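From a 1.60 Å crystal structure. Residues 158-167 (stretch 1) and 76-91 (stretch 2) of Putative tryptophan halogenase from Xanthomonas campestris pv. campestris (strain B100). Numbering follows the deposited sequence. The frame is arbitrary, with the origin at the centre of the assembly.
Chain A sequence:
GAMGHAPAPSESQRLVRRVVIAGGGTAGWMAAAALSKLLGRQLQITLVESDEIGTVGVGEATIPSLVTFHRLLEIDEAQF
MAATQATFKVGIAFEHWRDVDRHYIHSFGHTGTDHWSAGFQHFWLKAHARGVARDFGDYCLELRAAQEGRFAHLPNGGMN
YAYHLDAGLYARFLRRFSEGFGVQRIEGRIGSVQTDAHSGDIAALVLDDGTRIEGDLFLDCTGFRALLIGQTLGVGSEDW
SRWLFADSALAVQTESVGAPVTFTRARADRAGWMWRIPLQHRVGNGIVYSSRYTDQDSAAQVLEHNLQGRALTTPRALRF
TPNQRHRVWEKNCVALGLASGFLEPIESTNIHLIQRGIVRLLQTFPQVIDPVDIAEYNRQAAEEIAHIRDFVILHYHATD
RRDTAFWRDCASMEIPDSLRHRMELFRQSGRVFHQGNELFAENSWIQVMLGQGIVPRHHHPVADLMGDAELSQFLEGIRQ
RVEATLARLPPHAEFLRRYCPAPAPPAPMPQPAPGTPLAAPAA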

# COMPACT_ATOMS: atom_id res chain seq x y z
N GLY A 158 -13.08 13.26 -11.72
CA GLY A 158 -14.32 12.61 -11.31
C GLY A 158 -14.74 11.44 -12.19
O GLY A 158 -15.59 10.65 -11.78
N MET A 159 -14.19 11.33 -13.39
CA MET A 159 -14.41 10.18 -14.26
C MET A 159 -13.10 9.40 -14.35
O MET A 159 -12.06 9.99 -14.68
CB MET A 159 -14.84 10.62 -15.66
CG MET A 159 -16.36 10.77 -15.86
SD MET A 159 -17.21 9.19 -15.93
CE MET A 159 -15.95 8.31 -16.78
N ASN A 160 -13.13 8.11 -14.01
CA ASN A 160 -11.95 7.26 -14.11
C ASN A 160 -11.98 6.50 -15.44
O ASN A 160 -13.02 5.92 -15.78
CB ASN A 160 -11.94 6.28 -12.94
CG ASN A 160 -11.75 7.01 -11.62
OD1 ASN A 160 -10.64 7.40 -11.31
ND2 ASN A 160 -12.85 7.26 -10.91
N TYR A 161 -10.87 6.54 -16.18
CA TYR A 161 -10.93 6.07 -17.57
C TYR A 161 -9.53 5.70 -18.05
O TYR A 161 -8.52 6.02 -17.41
CB TYR A 161 -11.52 7.14 -18.52
CG TYR A 161 -10.60 8.34 -18.67
CD1 TYR A 161 -10.70 9.44 -17.79
CD2 TYR A 161 -9.65 8.39 -19.67
CE1 TYR A 161 -9.82 10.49 -17.88
CE2 TYR A 161 -8.77 9.48 -19.78
CZ TYR A 161 -8.90 10.53 -18.89
OH TYR A 161 -8.04 11.62 -18.96
N ALA A 162 -9.50 5.01 -19.20
CA ALA A 162 -8.26 4.76 -19.93
C ALA A 162 -8.59 4.79 -21.42
O ALA A 162 -9.53 5.50 -21.82
CB ALA A 162 -7.62 3.43 -19.51
N TYR A 163 -7.86 4.03 -22.26
CA TYR A 163 -7.95 4.20 -23.71
C TYR A 163 -8.03 2.86 -24.43
O TYR A 163 -7.50 1.84 -23.98
CB TYR A 163 -6.71 4.91 -24.27
CG TYR A 163 -6.27 6.11 -23.45
CD1 TYR A 163 -6.96 7.29 -23.53
CD2 TYR A 163 -5.16 6.02 -22.62
CE1 TYR A 163 -6.56 8.41 -22.79
CE2 TYR A 163 -4.74 7.12 -21.85
CZ TYR A 163 -5.43 8.31 -21.98
OH TYR A 163 -4.97 9.36 -21.20
N HIS A 164 -8.64 2.90 -25.61
CA HIS A 164 -8.41 1.90 -26.64
C HIS A 164 -7.50 2.56 -27.66
O HIS A 164 -7.79 3.68 -28.08
CB HIS A 164 -9.75 1.51 -27.30
CG HIS A 164 -10.79 1.02 -26.32
ND1 HIS A 164 -11.92 1.75 -26.02
CD2 HIS A 164 -10.84 -0.10 -25.55
CE1 HIS A 164 -12.66 1.07 -25.14
NE2 HIS A 164 -12.02 -0.05 -24.84
N LEU A 165 -6.41 1.89 -28.06
CA LEU A 165 -5.47 2.57 -28.93
C LEU A 165 -4.90 1.62 -29.98
O LEU A 165 -4.98 0.40 -29.86
CB LEU A 165 -4.32 3.24 -28.14
CG LEU A 165 -3.51 2.34 -27.19
CD1 LEU A 165 -2.52 1.46 -27.95
CD2 LEU A 165 -2.75 3.18 -26.13
N ASP A 166 -4.34 2.21 -31.03
CA ASP A 166 -3.58 1.43 -32.02
C ASP A 166 -2.16 1.33 -31.49
O ASP A 166 -1.47 2.35 -31.35
CB ASP A 166 -3.62 2.12 -33.39
CG ASP A 166 -2.90 1.29 -34.47
OD1 ASP A 166 -1.69 1.03 -34.31
OD2 ASP A 166 -3.53 0.88 -35.48
N ALA A 167 -1.72 0.11 -31.13
CA ALA A 167 -0.41 -0.04 -30.49
C ALA A 167 0.75 0.29 -31.42
O ALA A 167 1.77 0.82 -30.97
CB ALA A 167 -0.24 -1.47 -29.97
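Stretch 2 76-91: DEAQFMAATQATFKVG

Contact between residues 76-91 and the strand 162-166 of the putative tryptophan halogenase. The carboxylate of Glu77, in the first turn of the helix of stretch 2, collects two tyrosine hydroxyls on a single oxygen: Tyr163 OH donates to Glu77 OE2 at 2.5 Å and Tyr161 OH donates to the same Glu77 OE2 at 2.7 Å. Tyr161 and Tyr163 flank Ala162 along an extended chain, so their rings leave on the same side and can converge on one acceptor; Glu77, with chi1 and chi2 both t, is extended and brings OE2 to both hydroxyls, and its OE1 is bonded elsewhere in the structure.

The backbone forms a short antiparallel ladder. Stretch 2 runs as a helix over 77-83, turns through Gln85 (phi/psi 57/31) and returns as strand 87-89, whose axis approaches that of strand 162-166 to 4.2 Å and crosses it at 136°, antiparallel but well twisted. Ala162 pairs with Lys89 through Ala162 N to Lys89 O, 2.8 Å, and Lys89 N to Ala162 O, 2.9 Å; His164 pairs with Thr87 through His164 N to Thr87 O and Thr87 N to His164 O, both 2.9 Å. Between them lies the non-hydrogen-bonded pair Tyr163 and Phe88, CA atoms 4.6 Å apart, with Tyr163 CA 3.2 Å from Thr87 O in a CA-H...O contact. Beyond the ladder, Asp166 N donates to Thr84 O at 3.0 Å, while the Asp166 side chain caps a helix that begins just after it.

Ala162, His164, Thr87 and Lys89 share one face of the sheet. There the imidazole of His164 is held at its edge, His164 ND1 donating to Thr87 OG1 at 3.0 Å, and is covered on one face by the aliphatic part of Lys89, whose CB lies 3.7 Å from the His164 ring centroid in a CH-pi contact. The side chain of Lys89, t at all four chi angles, ends in an amine hydrogen-bonded elsewhere in the structure.

The helix packs against the tyrosine side of the strand, its axis 8.8 Å from the strand axis at closest approach and inclined to it by 51°. Asp76 caps its N terminus, Gln79 N donating to Asp76 OD2 at 3.0 Å. Phe80 turns its edge to the face of Tyr163, centroids 5.0 Å apart and planes at 79°, with Tyr163 CE2 3.7 Å from Phe80 CE2. Met81 SD sits obliquely to the same ring, 3.7 Å from Tyr163 CE1. Phe88 likewise points its edge at the face of Tyr161, offset, with Tyr161 CD2 3.6 Å from Phe88 CD1.

Smaller apolar contacts lie at the two ends: Leu165 CD2 reaches the edge of the Phe80 ring, 3.8 Å from Phe80 CZ, and Leu165 CB stands 4.2 Å from Ala86 CB, while at the other end Met159 CE meets Val90 CG1 at 3.7 Å. The contact buries 805 Å² between the two stretches, both sides summed.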

# COMPACT_ATOMS: atom_id res chain seq x y z
N ASP A 76 0.81 15.16 -24.13
CA ASP A 76 -0.54 15.72 -24.18
C ASP A 76 -1.55 14.66 -24.58
O ASP A 76 -1.40 14.02 -25.63
CB ASP A 76 -0.57 16.89 -25.19
CG ASP A 76 -1.95 17.49 -25.31
OD1 ASP A 76 -2.38 18.18 -24.35
OD2 ASP A 76 -2.64 17.24 -26.32
N GLU A 77 -2.62 14.53 -23.79
CA GLU A 77 -3.57 13.44 -24.01
C GLU A 77 -4.27 13.55 -25.36
O GLU A 77 -4.33 12.57 -26.12
CB GLU A 77 -4.59 13.40 -22.89
CG GLU A 77 -5.62 12.32 -23.12
CD GLU A 77 -6.65 12.28 -22.01
OE1 GLU A 77 -7.52 13.17 -21.99
OE2 GLU A 77 -6.55 11.36 -21.14
N ALA A 78 -4.79 14.74 -25.72
CA ALA A 78 -5.51 14.84 -26.99
C ALA A 78 -4.59 14.56 -28.19
O ALA A 78 -5.02 13.93 -29.16
CB ALA A 78 -6.21 16.21 -27.11
N GLN A 79 -3.33 15.02 -28.14
CA GLN A 79 -2.40 14.78 -29.24
C GLN A 79 -2.08 13.30 -29.37
O GLN A 79 -2.12 12.73 -30.47
CB GLN A 79 -1.14 15.61 -28.99
CG GLN A 79 0.03 15.40 -29.89
CD GLN A 79 1.28 16.04 -29.26
OE1 GLN A 79 2.35 15.45 -29.22
NE2 GLN A 79 1.11 17.25 -28.73
N PHE A 80 -1.81 12.65 -28.22
CA PHE A 80 -1.57 11.21 -28.21
C PHE A 80 -2.77 10.44 -28.77
O PHE A 80 -2.60 9.52 -29.57
CB PHE A 80 -1.24 10.79 -26.76
CG PHE A 80 -1.81 9.45 -26.38
CD1 PHE A 80 -1.30 8.28 -26.97
CD2 PHE A 80 -2.84 9.36 -25.46
CE1 PHE A 80 -1.83 7.03 -26.65
CE2 PHE A 80 -3.38 8.11 -25.12
CZ PHE A 80 -2.90 6.97 -25.73
N MET A 81 -4.00 10.80 -28.34
CA MET A 81 -5.18 10.04 -28.78
C MET A 81 -5.43 10.21 -30.28
O MET A 81 -5.73 9.24 -30.99
CB MET A 81 -6.40 10.48 -27.97
CG MET A 81 -6.35 10.00 -26.52
SD MET A 81 -7.89 10.32 -25.64
CE MET A 81 -9.01 9.09 -26.39
N ALA A 82 -5.32 11.44 -30.77
CA ALA A 82 -5.53 11.66 -32.20
C ALA A 82 -4.48 10.92 -33.02
O ALA A 82 -4.78 10.40 -34.09
CB ALA A 82 -5.44 13.15 -32.52
N ALA A 83 -3.25 10.83 -32.50
CA ALA A 83 -2.18 10.16 -33.22
C ALA A 83 -2.29 8.64 -33.19
O ALA A 83 -1.65 7.99 -34.02
CB ALA A 83 -0.82 10.55 -32.62
N THR A 84 -3.10 8.07 -32.30
CA THR A 84 -3.15 6.63 -32.15
C THR A 84 -4.54 6.09 -32.43
O THR A 84 -4.83 4.95 -32.07
CB THR A 84 -2.67 6.19 -30.76
OG1 THR A 84 -3.50 6.78 -29.77
CG2 THR A 84 -1.19 6.63 -30.53
N GLN A 85 -5.40 6.87 -33.10
CA GLN A 85 -6.78 6.47 -33.42
C GLN A 85 -7.57 6.11 -32.15
O GLN A 85 -8.50 5.27 -32.20
CB GLN A 85 -6.82 5.31 -34.43
CG GLN A 85 -6.16 5.67 -35.78
CD GLN A 85 -7.10 6.50 -36.65
OE1 GLN A 85 -8.32 6.29 -36.64
NE2 GLN A 85 -6.52 7.46 -37.38
N ALA A 86 -7.24 6.76 -31.02
CA ALA A 86 -7.68 6.23 -29.73
C ALA A 86 -9.10 6.64 -29.36
O ALA A 86 -9.59 7.69 -29.77
CB ALA A 86 -6.74 6.67 -28.60
N THR A 87 -9.76 5.81 -28.54
CA THR A 87 -11.04 6.15 -27.95
C THR A 87 -10.94 6.00 -26.44
O THR A 87 -9.95 5.49 -25.91
CB THR A 87 -12.20 5.27 -28.49
OG1 THR A 87 -11.98 3.91 -28.09
CG2 THR A 87 -12.28 5.33 -30.07
N PHE A 88 -11.99 6.40 -25.73
CA PHE A 88 -11.98 6.27 -24.28
C PHE A 88 -12.55 4.93 -23.84
O PHE A 88 -13.42 4.33 -24.50
CB PHE A 88 -12.77 7.42 -23.63
CG PHE A 88 -12.11 8.75 -23.79
CD1 PHE A 88 -11.03 9.11 -22.95
CD2 PHE A 88 -12.50 9.63 -24.79
CE1 PHE A 88 -10.37 10.33 -23.11
CE2 PHE A 88 -11.82 10.86 -24.95
CZ PHE A 88 -10.77 11.20 -24.11
N LYS A 89 -12.07 4.47 -22.68
CA LYS A 89 -12.50 3.21 -22.09
C LYS A 89 -12.85 3.45 -20.64
O LYS A 89 -12.04 4.02 -19.91
CB LYS A 89 -11.36 2.17 -22.16
CG LYS A 89 -11.69 0.86 -21.44
CD LYS A 89 -10.47 -0.05 -21.42
CE LYS A 89 -10.75 -1.28 -20.51
NZ LYS A 89 -9.43 -1.95 -20.13
N VAL A 90 -14.05 3.00 -20.21
CA VAL A 90 -14.43 3.09 -18.80
C VAL A 90 -14.63 1.73 -18.16
O VAL A 90 -14.95 1.67 -16.96
CB VAL A 90 -15.68 3.96 -18.60
CG1 VAL A 90 -15.41 5.40 -19.04
CG2 VAL A 90 -16.88 3.38 -19.39
N GLY A 91 -14.46 0.63 -18.89
CA GLY A 91 -14.68 -0.67 -18.28
C GLY A 91 -14.62 -1.78 -19.32
O GLY A 91 -14.35 -1.54 -20.50